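Local structure of arginyl-trna synthetase (1IQ0) at residues M1-A13 with R22-Y36. The protein probably joins L-arginine to tRNA(Arg) at the expense of ATP, releasing AMP and diphosphate, as a monomeric class I aminoacyl-tRNA synthetase. Numbering follows the deposited sequence.
Sequences MLRRALEEAIAQA and RLKVARAPKDKPGDY
In the N-terminal domain of this arginyl-tRNA synthetase, the first helix packs against the edge strand 26-27 of a four-stranded antiparallel sheet, the loop leading into that strand and Tyr-36 of the neighbouring strand, with Arg-3, Glu-7 and Val-25 at the heart of the contact. Glu-7 grips the backbone of the incoming chain: Val-25 N donates to Glu-7 OE2 at 2.6 Å, nearly straight at 168° and on the anti side of the carboxylate. Glu-7 CG packs on Val-25 CG1, while Lys-24, curled by three successive bends along its chain, folds back to bring CE against the carboxylate and NZ into a long salt bridge with Glu-7 OE2. Arg-4 NE pairs with Glu-7 OE1, so this carboxylate probably draws on positive charge from both segments.

Arg-3 lies across Tyr-36, with Arg-3 CG over one face of the ring, 3.5 Å from Tyr-36 CZ. A bend at chi3 (61°) turns the guanidinium toward the backbone just before strand 26-27, where Arg-3 NH2 donates to Val-25 O at 3.1 Å, the oxygen lying near the guanidinium plane. Asp-511 OD1 takes both Arg-3 NH1 and Tyr-36 OH, tying the N-terminal domain to the anticodon-binding region between helices 500-509 and 512-522. An alanine at Arg-3 would strip cover from the Tyr-36 face and is likely to leave Val-25 O without this donor and Asp-511 without one of its positive partners.

Leu-6 adds apolar packing, its CD2 reaching Val-25 CG2 at 4.2 Å and Tyr-36 CB at 4.3 Å, while Phe-80 of strand 77-82 continues the apolar layer. Farther along the helix, Ala-11 CB sits over one face of the Arg-22 guanidinium, and Arg-22 NH2 makes a weak, salt-bridging hydrogen bond to Glu-8 OE1 at 3.3 Å, the carboxylate and guanidinium planes standing 60° apart.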
ATOM      1  N   MET A   1     -19.911   1.834 -13.407  1.00105.25           N
ATOM      2  CA  MET A   1     -19.847   0.636 -12.524  1.00103.83           C
ATOM      3  C   MET A   1     -21.252   0.100 -12.263  1.00101.74           C
ATOM      4  O   MET A   1     -22.171   0.344 -13.047  1.00103.80           O
ATOM      5  CB  MET A   1     -19.182   0.999 -11.197  1.00 74.72           C
ATOM      6  CG  MET A   1     -18.806  -0.199 -10.340  1.00 72.27           C
ATOM      7  SD  MET A   1     -18.330   0.304  -8.696  1.00 75.42           S
ATOM      8  CE  MET A   1     -16.808   1.206  -9.089  1.00 66.55           C
ATOM      9  N   LEU A   2     -21.416  -0.627 -11.161  1.00 54.84           N
ATOM     10  CA  LEU A   2     -22.712  -1.200 -10.816  1.00 49.85           C
ATOM     11  C   LEU A   2     -23.093  -0.857  -9.376  1.00 47.68           C
ATOM     12  O   LEU A   2     -24.101  -0.192  -9.136  1.00 46.22           O
ATOM     13  CB  LEU A   2     -22.676  -2.722 -11.008  1.00 46.85           C
ATOM     14  CG  LEU A   2     -23.983  -3.518 -11.111  1.00 43.49           C
ATOM     15  CD1 LEU A   2     -24.836  -3.284  -9.883  1.00 42.49           C
ATOM     16  CD2 LEU A   2     -24.728  -3.118 -12.372  1.00 38.28           C
ATOM     17  N   ARG A   3     -22.286  -1.309  -8.420  1.00 38.62           N
ATOM     18  CA  ARG A   3     -22.561  -1.041  -7.012  1.00 35.21           C
ATOM     19  C   ARG A   3     -22.558   0.446  -6.684  1.00 33.34           C
ATOM     20  O   ARG A   3     -23.428   0.915  -5.955  1.00 33.66           O
ATOM     21  CB  ARG A   3     -21.549  -1.761  -6.124  1.00 45.03           C
ATOM     22  CG  ARG A   3     -21.732  -3.259  -6.091  1.00 42.68           C
ATOM     23  CD  ARG A   3     -20.691  -3.923  -5.215  1.00 40.94           C
ATOM     24  NE  ARG A   3     -20.766  -3.479  -3.827  1.00 40.00           N
ATOM     25  CZ  ARG A   3     -20.050  -4.011  -2.841  1.00 37.43           C
ATOM     26  NH1 ARG A   3     -19.208  -5.005  -3.090  1.00 34.72           N
ATOM     27  NH2 ARG A   3     -20.179  -3.553  -1.606  1.00 37.09           N
ATOM     28  N   ARG A   4     -21.588   1.181  -7.220  1.00 33.40           N
ATOM     29  CA  ARG A   4     -21.495   2.615  -6.970  1.00 36.11           C
ATOM     30  C   ARG A   4     -22.636   3.341  -7.665  1.00 36.14           C
ATOM     31  O   ARG A   4     -23.169   4.324  -7.141  1.00 36.55           O
ATOM     32  CB  ARG A   4     -20.149   3.171  -7.462  1.00 49.63           C
ATOM     33  CG  ARG A   4     -18.960   2.880  -6.539  1.00 52.73           C
ATOM     34  CD  ARG A   4     -19.124   3.563  -5.186  1.00 53.82           C
ATOM     35  NE  ARG A   4     -18.104   3.165  -4.214  1.00 58.65           N
ATOM     36  CZ  ARG A   4     -16.869   3.659  -4.155  1.00 57.18           C
ATOM     37  NH1 ARG A   4     -16.473   4.587  -5.015  1.00 52.86           N
ATOM     38  NH2 ARG A   4     -16.030   3.228  -3.223  1.00 52.03           N
ATOM     39  N   ALA A   5     -23.007   2.858  -8.846  1.00 38.34           N
ATOM     40  CA  ALA A   5     -24.099   3.461  -9.598  1.00 36.66           C
ATOM     41  C   ALA A   5     -25.371   3.316  -8.768  1.00 37.73           C
ATOM     42  O   ALA A   5     -26.238   4.193  -8.771  1.00 37.19           O
ATOM     43  CB  ALA A   5     -24.260   2.762 -10.940  1.00 30.86           C
ATOM     44  N   LEU A   6     -25.463   2.210  -8.039  1.00 31.91           N
ATOM     45  CA  LEU A   6     -26.623   1.953  -7.203  1.00 32.04           C
ATOM     46  C   LEU A   6     -26.624   2.875  -5.980  1.00 35.86           C
ATOM     47  O   LEU A   6     -27.672   3.372  -5.573  1.00 38.70           O
ATOM     48  CB  LEU A   6     -26.639   0.489  -6.767  1.00 27.50           C
ATOM     49  CG  LEU A   6     -27.825   0.010  -5.927  1.00 29.82           C
ATOM     50  CD1 LEU A   6     -29.153   0.458  -6.550  1.00 25.00           C
ATOM     51  CD2 LEU A   6     -27.761  -1.515  -5.825  1.00 29.53           C
ATOM     52  N   GLU A   7     -25.451   3.106  -5.401  1.00 35.27           N
ATOM     53  CA  GLU A   7     -25.351   3.982  -4.242  1.00 36.26           C
ATOM     54  C   GLU A   7     -25.643   5.414  -4.676  1.00 35.49           C
ATOM     55  O   GLU A   7     -26.243   6.182  -3.931  1.00 35.19           O
ATOM     56  CB  GLU A   7     -23.953   3.903  -3.620  1.00 39.56           C
ATOM     57  CG  GLU A   7     -23.524   2.489  -3.282  1.00 40.57           C
ATOM     58  CD  GLU A   7     -22.202   2.429  -2.545  1.00 41.87           C
ATOM     59  OE1 GLU A   7     -21.281   3.195  -2.907  1.00 43.09           O
ATOM     60  OE2 GLU A   7     -22.084   1.604  -1.612  1.00 41.76           O
ATOM     61  N   GLU A   8     -25.216   5.770  -5.882  1.00 39.00           N
ATOM     62  CA  GLU A   8     -25.455   7.114  -6.393  1.00 41.88           C
ATOM     63  C   GLU A   8     -26.952   7.352  -6.549  1.00 41.37           C
ATOM     64  O   GLU A   8     -27.469   8.391  -6.141  1.00 42.75           O
ATOM     65  CB  GLU A   8     -24.760   7.305  -7.744  1.00 56.44           C
ATOM     66  CG  GLU A   8     -25.031   8.657  -8.392  1.00 66.10           C
ATOM     67  CD  GLU A   8     -24.726   9.825  -7.465  1.00 71.39           C
ATOM     68  OE1 GLU A   8     -23.583   9.912  -6.968  1.00 74.22           O
ATOM     69  OE2 GLU A   8     -25.628  10.657  -7.235  1.00 70.25           O
ATOM     70  N   ALA A   9     -27.649   6.383  -7.134  1.00 41.61           N
ATOM     71  CA  ALA A   9     -29.085   6.508  -7.330  1.00 40.56           C
ATOM     72  C   ALA A   9     -29.812   6.588  -5.991  1.00 40.33           C
ATOM     73  O   ALA A   9     -30.842   7.255  -5.874  1.00 39.53           O
ATOM     74  CB  ALA A   9     -29.605   5.333  -8.145  1.00 28.61           C
ATOM     75  N   ILE A  10     -29.276   5.905  -4.982  1.00 34.48           N
ATOM     76  CA  ILE A  10     -29.881   5.914  -3.650  1.00 34.21           C
ATOM     77  C   ILE A  10     -29.656   7.260  -2.970  1.00 38.18           C
ATOM     78  O   ILE A  10     -30.563   7.809  -2.350  1.00 40.14           O
ATOM     79  CB  ILE A  10     -29.283   4.807  -2.752  1.00 24.69           C
ATOM     80  CG1 ILE A  10     -29.702   3.429  -3.276  1.00 26.03           C
ATOM     81  CG2 ILE A  10     -29.731   5.004  -1.308  1.00 22.75           C
ATOM     82  CD1 ILE A  10     -29.061   2.277  -2.530  1.00 30.38           C
ATOM     83  N   ALA A  11     -28.436   7.778  -3.084  1.00 39.21           N
ATOM     84  CA  ALA A  11     -28.081   9.063  -2.488  1.00 41.60           C
ATOM     85  C   ALA A  11     -29.006  10.143  -3.036  1.00 44.70           C
ATOM     86  O   ALA A  11     -29.681  10.852  -2.283  1.00 45.19           O
ATOM     87  CB  ALA A  11     -26.632   9.405  -2.816  1.00 38.20           C
ATOM     88  N   GLN A  12     -29.031  10.250  -4.360  1.00 55.58           N
ATOM     89  CA  GLN A  12     -29.860  11.231  -5.040  1.00 58.17           C
ATOM     90  C   GLN A  12     -31.298  11.132  -4.547  1.00 59.12           C
ATOM     91  O   GLN A  12     -31.988  12.141  -4.409  1.00 60.72           O
ATOM     92  CB  GLN A  12     -29.806  10.994  -6.550  1.00 69.60           C
ATOM     93  CG  GLN A  12     -29.816  12.267  -7.367  1.00 73.65           C
ATOM     94  CD  GLN A  12     -28.696  13.211  -6.971  1.00 76.77           C
ATOM     95  OE1 GLN A  12     -27.520  12.843  -6.988  1.00 79.15           O
ATOM     96  NE2 GLN A  12     -29.057  14.436  -6.610  1.00 76.67           N
ATOM     97  N   ALA A  13     -31.740   9.909  -4.274  1.00 53.47           N
ATOM     98  CA  ALA A  13     -33.098   9.670  -3.799  1.00 54.11           C
ATOM     99  C   ALA A  13     -33.279  10.098  -2.346  1.00 55.26           C
ATOM    100  O   ALA A  13     -34.374  10.493  -1.942  1.00 56.19           O
ATOM    101  CB  ALA A  13     -33.449   8.196  -3.954  1.00 62.54           C
ATOM    102  N   ARG A  22     -25.141   9.796   2.564  1.00 79.00           N
ATOM    103  CA  ARG A  22     -24.821   8.745   1.603  1.00 76.88           C
ATOM    104  C   ARG A  22     -24.688   7.392   2.299  1.00 72.58           C
ATOM    105  O   ARG A  22     -23.972   7.261   3.293  1.00 71.61           O
ATOM    106  CB  ARG A  22     -23.521   9.081   0.866  1.00 76.85           C
ATOM    107  CG  ARG A  22     -23.007   7.967  -0.035  1.00 81.42           C
ATOM    108  CD  ARG A  22     -21.750   8.393  -0.777  1.00 84.19           C
ATOM    109  NE  ARG A  22     -22.021   9.423  -1.778  1.00 87.56           N
ATOM    110  CZ  ARG A  22     -22.723   9.220  -2.890  1.00 89.99           C
ATOM    111  NH1 ARG A  22     -23.228   8.020  -3.148  1.00 88.81           N
ATOM    112  NH2 ARG A  22     -22.921  10.214  -3.746  1.00 90.02           N
ATOM    113  N   LEU A  23     -25.386   6.391   1.771  1.00 47.05           N
ATOM    114  CA  LEU A  23     -25.350   5.049   2.336  1.00 39.67           C
ATOM    115  C   LEU A  23     -24.545   4.080   1.474  1.00 35.27           C
ATOM    116  O   LEU A  23     -24.537   4.184   0.246  1.00 33.41           O
ATOM    117  CB  LEU A  23     -26.774   4.511   2.505  1.00 51.71           C
ATOM    118  CG  LEU A  23     -27.667   5.182   3.547  1.00 50.30           C
ATOM    119  CD1 LEU A  23     -29.011   4.474   3.584  1.00 50.08           C
ATOM    120  CD2 LEU A  23     -27.004   5.123   4.912  1.00 52.96           C
ATOM    121  N   LYS A  24     -23.871   3.134   2.122  1.00 41.38           N
ATOM    122  CA  LYS A  24     -23.077   2.148   1.402  1.00 38.49           C
ATOM    123  C   LYS A  24     -23.876   0.867   1.179  1.00 34.91           C
ATOM    124  O   LYS A  24     -24.567   0.386   2.074  1.00 32.04           O
ATOM    125  CB  LYS A  24     -21.798   1.813   2.173  1.00 50.33           C
ATOM    126  CG  LYS A  24     -20.852   2.989   2.403  1.00 51.03           C
ATOM    127  CD  LYS A  24     -20.468   3.707   1.108  1.00 52.90           C
ATOM    128  CE  LYS A  24     -19.967   2.746   0.039  1.00 57.00           C
ATOM    129  NZ  LYS A  24     -18.919   1.828   0.545  1.00 55.63           N
ATOM    130  N   VAL A  25     -23.781   0.330  -0.029  1.00 36.84           N
ATOM    131  CA  VAL A  25     -24.467  -0.905  -0.368  1.00 37.01           C
ATOM    132  C   VAL A  25     -23.457  -2.027  -0.113  1.00 37.53           C
ATOM    133  O   VAL A  25     -22.246  -1.809  -0.195  1.00 37.89           O
ATOM    134  CB  VAL A  25     -24.898  -0.913  -1.862  1.00 53.61           C
ATOM    135  CG1 VAL A  25     -23.694  -1.139  -2.754  1.00 53.15           C
ATOM    136  CG2 VAL A  25     -25.947  -1.978  -2.098  1.00 53.55           C
ATOM    137  N   ALA A  26     -23.950  -3.214   0.216  1.00 39.10           N
ATOM    138  CA  ALA A  26     -23.078  -4.353   0.476  1.00 37.01           C
ATOM    139  C   ALA A  26     -23.783  -5.622   0.029  1.00 39.11           C
ATOM    140  O   ALA A  26     -24.999  -5.624  -0.155  1.00 39.68           O
ATOM    141  CB  ALA A  26     -22.744  -4.434   1.968  1.00 34.57           C
ATOM    142  N   ARG A  27     -23.019  -6.696  -0.153  1.00 34.00           N
ATOM    143  CA  ARG A  27     -23.584  -7.971  -0.573  1.00 33.32           C
ATOM    144  C   ARG A  27     -24.647  -8.431   0.413  1.00 36.06           C
ATOM    145  O   ARG A  27     -24.423  -8.438   1.624  1.00 36.26           O
ATOM    146  CB  ARG A  27     -22.478  -9.027  -0.687  1.00 28.58           C
ATOM    147  CG  ARG A  27     -21.586  -8.849  -1.914  1.00 28.44           C
ATOM    148  CD  ARG A  27     -22.373  -9.129  -3.185  1.00 25.45           C
ATOM    149  NE  ARG A  27     -22.728 -10.540  -3.291  1.00 21.26           N
ATOM    150  CZ  ARG A  27     -21.892 -11.498  -3.690  1.00 23.51           C
ATOM    151  NH1 ARG A  27     -20.646 -11.196  -4.028  1.00 16.02           N
ATOM    152  NH2 ARG A  27     -22.303 -12.760  -3.755  1.00 20.15           N
ATOM    153  N   ALA A  28     -25.805  -8.811  -0.113  1.00 31.06           N
ATOM    154  CA  ALA A  28     -26.912  -9.273   0.717  1.00 37.45           C
ATOM    155  C   ALA A  28     -26.639 -10.665   1.283  1.00 43.78           C
ATOM    156  O   ALA A  28     -25.838 -11.422   0.730  1.00 43.78           O
ATOM    157  CB  ALA A  28     -28.206  -9.285  -0.101  1.00 41.37           C
ATOM    158  N   PRO A  29     -27.312 -11.020   2.392  1.00 64.50           N
ATOM    159  CA  PRO A  29     -27.159 -12.319   3.055  1.00 68.45           C
ATOM    160  C   PRO A  29     -27.079 -13.493   2.083  1.00 73.07           C
ATOM    161  O   PRO A  29     -27.590 -13.426   0.961  1.00 71.89           O
ATOM    162  CB  PRO A  29     -28.389 -12.388   3.948  1.00 97.67           C
ATOM    163  CG  PRO A  29     -28.546 -10.966   4.370  1.00 98.55           C
ATOM    164  CD  PRO A  29     -28.342 -10.212   3.072  1.00 97.19           C
ATOM    165  N   LYS A  30     -26.432 -14.566   2.527  1.00140.67           N
ATOM    166  CA  LYS A  30     -26.261 -15.765   1.717  1.00146.54           C
ATOM    167  C   LYS A  30     -27.593 -16.388   1.316  1.00148.89           C
ATOM    168  O   LYS A  30     -28.282 -16.994   2.139  1.00147.31           O
ATOM    169  CB  LYS A  30     -25.418 -16.794   2.475  1.00 99.71           C
ATOM    170  CG  LYS A  30     -24.016 -16.313   2.814  1.00 99.47           C
ATOM    171  CD  LYS A  30     -23.213 -17.395   3.517  1.00 99.28           C
ATOM    172  CE  LYS A  30     -21.816 -16.907   3.861  1.00100.97           C
ATOM    173  NZ  LYS A  30     -21.854 -15.711   4.747  1.00 97.02           N
ATOM    174  N   ASP A  31     -27.944 -16.235   0.043  1.00111.43           N
ATOM    175  CA  ASP A  31     -29.186 -16.774  -0.495  1.00113.53           C
ATOM    176  C   ASP A  31     -30.419 -16.214   0.208  1.00112.04           C
ATOM    177  O   ASP A  31     -31.224 -16.957   0.767  1.00113.72           O
ATOM    178  CB  ASP A  31     -29.179 -18.301  -0.407  1.00142.40           C
ATOM    179  CG  ASP A  31     -28.115 -18.929  -1.289  1.00147.11           C
ATOM    180  OD1 ASP A  31     -28.134 -18.678  -2.513  1.00149.15           O
ATOM    181  OD2 ASP A  31     -27.259 -19.670  -0.761  1.00148.00           O
ATOM    182  N   LYS A  32     -30.552 -14.893   0.173  1.00121.85           N
ATOM    183  CA  LYS A  32     -31.679 -14.204   0.787  1.00118.20           C
ATOM    184  C   LYS A  32     -32.318 -13.273  -0.244  1.00116.80           C
ATOM    185  O   LYS A  32     -31.937 -13.288  -1.415  1.00117.87           O
ATOM    186  CB  LYS A  32     -31.211 -13.413   2.016  1.00123.52           C
ATOM    187  CG  LYS A  32     -31.353 -14.168   3.336  1.00119.57           C
ATOM    188  CD  LYS A  32     -30.557 -15.464   3.332  1.00117.70           C
ATOM    189  CE  LYS A  32     -30.728 -16.232   4.632  1.00113.07           C
ATOM    190  NZ  LYS A  32     -29.932 -17.492   4.627  1.00104.34           N
ATOM    191  N   PRO A  33     -33.304 -12.460   0.171  1.00119.69           N
ATOM    192  CA  PRO A  33     -33.957 -11.548  -0.773  1.00115.05           C
ATOM    193  C   PRO A  33     -33.041 -10.550  -1.482  1.00109.85           C
ATOM    194  O   PRO A  33     -32.941  -9.398  -1.065  1.00110.59           O
ATOM    195  CB  PRO A  33     -34.995 -10.843   0.097  1.00 81.27           C
ATOM    196  CG  PRO A  33     -35.364 -11.892   1.084  1.00 81.43           C
ATOM    197  CD  PRO A  33     -34.017 -12.459   1.462  1.00 84.84           C
ATOM    198  N   GLY A  34     -32.373 -10.988  -2.547  1.00 51.43           N
ATOM    199  CA  GLY A  34     -31.522 -10.077  -3.291  1.00 44.33           C
ATOM    200  C   GLY A  34     -30.023 -10.310  -3.325  1.00 39.74           C
ATOM    201  O   GLY A  34     -29.491 -11.218  -2.691  1.00 38.06           O
ATOM    202  N   ASP A  35     -29.337  -9.452  -4.073  1.00 35.64           N
ATOM    203  CA  ASP A  35     -27.898  -9.536  -4.227  1.00 33.80           C
ATOM    204  C   ASP A  35     -27.186  -8.466  -3.418  1.00 34.49           C
ATOM    205  O   ASP A  35     -26.117  -8.710  -2.849  1.00 32.78           O
ATOM    206  CB  ASP A  35     -27.540  -9.389  -5.702  1.00 31.09           C
ATOM    207  CG  ASP A  35     -28.276 -10.389  -6.574  1.00 29.02           C
ATOM    208  OD1 ASP A  35     -28.212 -11.597  -6.269  1.00 31.40           O
ATOM    209  OD2 ASP A  35     -28.914  -9.974  -7.561  1.00 27.03           O
ATOM    210  N   TYR A  36     -27.787  -7.279  -3.376  1.00 42.67           N
ATOM    211  CA  TYR A  36     -27.227  -6.145  -2.652  1.00 40.05           C
ATOM    212  C   TYR A  36     -28.253  -5.513  -1.725  1.00 40.31           C
ATOM    213  O   TYR A  36     -29.452  -5.535  -1.994  1.00 37.42           O
ATOM    214  CB  TYR A  36     -26.721  -5.083  -3.631  1.00 38.47           C
ATOM    215  CG  TYR A  36     -25.538  -5.524  -4.458  1.00 38.99           C
ATOM    216  CD1 TYR A  36     -25.660  -5.745  -5.827  1.00 40.59           C
ATOM    217  CD2 TYR A  36     -24.297  -5.731  -3.865  1.00 40.41           C
ATOM    218  CE1 TYR A  36     -24.567  -6.166  -6.588  1.00 38.77           C
ATOM    219  CE2 TYR A  36     -23.204  -6.149  -4.613  1.00 42.94           C
ATOM    220  CZ  TYR A  36     -23.345  -6.365  -5.974  1.00 42.70           C
ATOM    221  OH  TYR A  36     -22.260  -6.780  -6.708  1.00 46.76           O
TER